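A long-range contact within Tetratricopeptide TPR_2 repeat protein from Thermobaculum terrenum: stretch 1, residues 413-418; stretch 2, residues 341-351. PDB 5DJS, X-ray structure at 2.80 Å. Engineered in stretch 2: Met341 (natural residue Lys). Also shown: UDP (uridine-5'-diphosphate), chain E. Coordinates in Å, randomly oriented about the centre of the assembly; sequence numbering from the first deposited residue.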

# COMPACT_ATOMS: atom_id res chain seq x y z
N ALA A 413 -4.84 8.78 -18.05
CA ALA A 413 -5.08 8.14 -16.75
C ALA A 413 -5.55 9.16 -15.72
O ALA A 413 -5.06 10.29 -15.69
CB ALA A 413 -3.83 7.46 -16.26
N LEU A 414 -6.51 8.75 -14.89
CA LEU A 414 -7.04 9.61 -13.83
C LEU A 414 -6.64 9.05 -12.48
O LEU A 414 -6.80 7.86 -12.24
CB LEU A 414 -8.57 9.69 -13.93
CG LEU A 414 -9.13 10.25 -15.23
CD1 LEU A 414 -10.64 10.10 -15.27
CD2 LEU A 414 -8.73 11.70 -15.42
N ASP A 415 -6.11 9.91 -11.62
CA ASP A 415 -5.65 9.51 -10.28
C ASP A 415 -6.73 9.76 -9.25
O ASP A 415 -7.56 10.65 -9.42
CB ASP A 415 -4.40 10.31 -9.92
CG ASP A 415 -3.84 9.96 -8.55
OD1 ASP A 415 -3.76 8.76 -8.23
OD2 ASP A 415 -3.48 10.91 -7.79
N THR A 416 -6.71 8.97 -8.18
CA THR A 416 -7.73 9.06 -7.13
C THR A 416 -7.44 10.14 -6.08
O THR A 416 -6.31 10.63 -5.95
CB THR A 416 -7.89 7.71 -6.41
OG1 THR A 416 -6.60 7.22 -6.02
CG2 THR A 416 -8.55 6.70 -7.33
N LEU A 417 -8.49 10.53 -5.38
CA LEU A 417 -8.41 11.41 -4.22
C LEU A 417 -9.42 10.90 -3.16
O LEU A 417 -10.38 10.20 -3.52
CB LEU A 417 -8.72 12.85 -4.62
CG LEU A 417 -10.02 13.11 -5.40
CD1 LEU A 417 -10.92 14.16 -4.75
CD2 LEU A 417 -9.71 13.49 -6.83
N PRO A 418 -9.23 11.21 -1.88
CA PRO A 418 -8.06 11.92 -1.33
C PRO A 418 -6.78 11.08 -1.18
O PRO A 418 -5.72 11.64 -0.85
CB PRO A 418 -8.55 12.36 0.05
CG PRO A 418 -9.54 11.33 0.43
CD PRO A 418 -10.25 10.97 -0.85
N1 UDP E . -1.99 -4.87 -10.19
C2 UDP E . -2.22 -6.08 -10.91
N3 UDP E . -3.45 -6.35 -11.39
C4 UDP E . -4.47 -5.51 -11.19
C5 UDP E . -4.29 -4.32 -10.50
C6 UDP E . -3.03 -4.02 -10.00
O2 UDP E . -1.29 -6.90 -11.12
O4 UDP E . -5.60 -5.78 -11.64
C1' UDP E . -0.64 -4.55 -9.67
C2' UDP E . -0.11 -3.31 -10.37
O2' UDP E . 1.24 -3.58 -10.73
C3' UDP E . -0.31 -2.19 -9.35
C4' UDP E . -0.34 -2.89 -7.99
O4' UDP E . -0.62 -4.27 -8.26
O3' UDP E . 0.73 -1.22 -9.41
C5' UDP E . -1.38 -2.37 -7.00
O5' UDP E . -1.60 -0.97 -7.09
PA UDP E . -2.89 -0.31 -6.35
O1A UDP E . -2.74 -0.61 -4.88
O2A UDP E . -4.11 -0.78 -7.10
O3A UDP E . -2.81 1.29 -6.57
PB UDP E . -1.54 2.21 -6.18
O1B UDP E . -0.33 1.53 -6.74
O2B UDP E . -1.81 3.49 -6.89
O3B UDP E . -1.58 2.31 -4.67
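Stretch 2 (341-351) MIGPEVLDLWA

Stretch 1 is the end of a strand, Ala413 and Leu414, followed by a loop that stays extended through Leu417. The peptide bond before Pro418 is cis. In stretch 2 a helix begins at Pro344, with Gly343 at the N-cap position. Backbone hydrogen bonds of the helix include Leu347 N to Gly343 O (3.1 Å) and Trp350 N to Val346 O (2.9 Å). Along the helix, stretch 1 runs in the opposite sense: Leu414 has its nearest CA at Trp350 (CA to CA 8.5 Å), and Leu417 at Val346 (CA to CA 6.0 Å). Thr416 comes closest by CA to Met341 CA (5.9 Å), ahead of the helix. No hydrogen bond joins the stretches, so packing holds this contact.

The CA-to-CB bond of Leu414 points toward stretch 2, and the side chain covers one face of the Trp350 indole. Its CD1 lies 4.0 Å from the centroid of the five-membered ring, a CH-pi contact 23° off the normal. Leu414 CB is 3.7 Å from Trp350 NE1, which is hydrogen-bonded elsewhere in the structure. Asp415 O lies near the plane of the indole, at its edge, while the CA-to-CB bond of Asp415 points away from stretch 2.

Thr416 sits against the residues before the helix. Its CB is 3.4 Å from Met341 O, and its CG2 is 4.0 Å from Ile342 CG1. Met341 is an engineered substitution for Lys. Its end leads away from stretch 1, and its CE reaches UDP O3A at 3.2 Å.

Leu417 is the most covered residue of the pair. Its CD2 lies 4.0 Å from both Val346 CG1 and Leu349 CD1, residues of adjacent helical turns. Its CD1 is 3.7 Å from Glu345 CG. Glu345 is poorly ordered, and the end of its side chain leads away. The backbone also packs closely here, with Leu417 O 3.2 Å from Val346 CG2.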

# COMPACT_ATOMS: atom_id res chain seq x y z
N MET A 341 -9.81 3.44 -2.95
CA MET A 341 -9.41 4.78 -3.36
C MET A 341 -10.46 5.50 -4.20
O MET A 341 -10.42 6.73 -4.32
CB MET A 341 -8.09 4.68 -4.12
CG MET A 341 -7.02 3.89 -3.35
SD MET A 341 -5.35 4.26 -3.88
CE MET A 341 -4.91 2.70 -4.60
N ILE A 342 -11.40 4.74 -4.77
CA ILE A 342 -12.49 5.27 -5.61
C ILE A 342 -13.76 5.43 -4.77
O ILE A 342 -14.60 4.53 -4.73
CB ILE A 342 -12.78 4.34 -6.82
CG1 ILE A 342 -11.50 4.08 -7.62
CG2 ILE A 342 -13.84 4.95 -7.74
CD1 ILE A 342 -11.55 2.85 -8.48
N GLY A 343 -13.89 6.58 -4.11
CA GLY A 343 -15.08 6.94 -3.34
C GLY A 343 -15.85 8.14 -3.88
O GLY A 343 -15.57 8.61 -4.98
N PRO A 344 -16.85 8.63 -3.11
CA PRO A 344 -17.77 9.69 -3.54
C PRO A 344 -17.13 10.96 -4.08
O PRO A 344 -17.65 11.55 -5.04
CB PRO A 344 -18.53 10.02 -2.26
CG PRO A 344 -18.55 8.73 -1.51
CD PRO A 344 -17.20 8.12 -1.77
N GLU A 345 -16.02 11.38 -3.48
CA GLU A 345 -15.32 12.59 -3.92
C GLU A 345 -14.81 12.45 -5.37
O GLU A 345 -15.01 13.37 -6.18
CB GLU A 345 -14.17 12.95 -2.96
CG GLU A 345 -14.02 14.45 -2.69
CD GLU A 345 -14.86 14.95 -1.53
OE1 GLU A 345 -15.82 14.27 -1.11
OE2 GLU A 345 -14.56 16.06 -1.03
N VAL A 346 -14.23 11.29 -5.71
CA VAL A 346 -13.66 11.07 -7.06
C VAL A 346 -14.78 10.90 -8.08
O VAL A 346 -14.78 11.55 -9.12
CB VAL A 346 -12.74 9.82 -7.24
CG1 VAL A 346 -11.54 10.20 -8.09
CG2 VAL A 346 -12.26 9.23 -5.93
N LEU A 347 -15.71 10.00 -7.77
CA LEU A 347 -16.87 9.73 -8.63
C LEU A 347 -17.64 10.98 -9.04
O LEU A 347 -18.08 11.07 -10.18
CB LEU A 347 -17.82 8.71 -7.96
CG LEU A 347 -17.70 7.20 -8.23
CD1 LEU A 347 -16.52 6.79 -9.11
CD2 LEU A 347 -17.69 6.41 -6.93
N ASP A 348 -17.79 11.96 -8.15
CA ASP A 348 -18.41 13.24 -8.50
C ASP A 348 -17.65 13.93 -9.65
O ASP A 348 -18.27 14.42 -10.60
CB ASP A 348 -18.48 14.19 -7.28
CG ASP A 348 -19.51 13.74 -6.21
OD1 ASP A 348 -20.36 12.85 -6.45
OD2 ASP A 348 -19.48 14.31 -5.10
N LEU A 349 -16.32 13.95 -9.56
CA LEU A 349 -15.47 14.58 -10.58
C LEU A 349 -15.45 13.82 -11.89
O LEU A 349 -15.57 14.41 -12.97
CB LEU A 349 -14.03 14.74 -10.07
CG LEU A 349 -13.77 15.55 -8.81
CD1 LEU A 349 -12.28 15.90 -8.71
CD2 LEU A 349 -14.62 16.82 -8.72
N TRP A 350 -15.28 12.50 -11.80
CA TRP A 350 -15.26 11.65 -13.00
C TRP A 350 -16.56 11.71 -13.79
O TRP A 350 -16.55 11.62 -15.02
CB TRP A 350 -14.94 10.19 -12.64
CG TRP A 350 -13.54 9.95 -12.13
CD1 TRP A 350 -12.50 10.85 -12.08
CD2 TRP A 350 -13.02 8.72 -11.63
NE1 TRP A 350 -11.38 10.26 -11.56
CE2 TRP A 350 -11.67 8.95 -11.27
CE3 TRP A 350 -13.57 7.45 -11.41
CZ2 TRP A 350 -10.86 7.94 -10.72
CZ3 TRP A 350 -12.77 6.45 -10.87
CH2 TRP A 350 -11.42 6.71 -10.53
N ALA A 351 -17.68 11.88 -13.09
CA ALA A 351 -18.98 12.07 -13.72
C ALA A 351 -19.02 13.38 -14.50
O ALA A 351 -19.45 13.40 -15.66
CB ALA A 351 -20.09 12.03 -12.69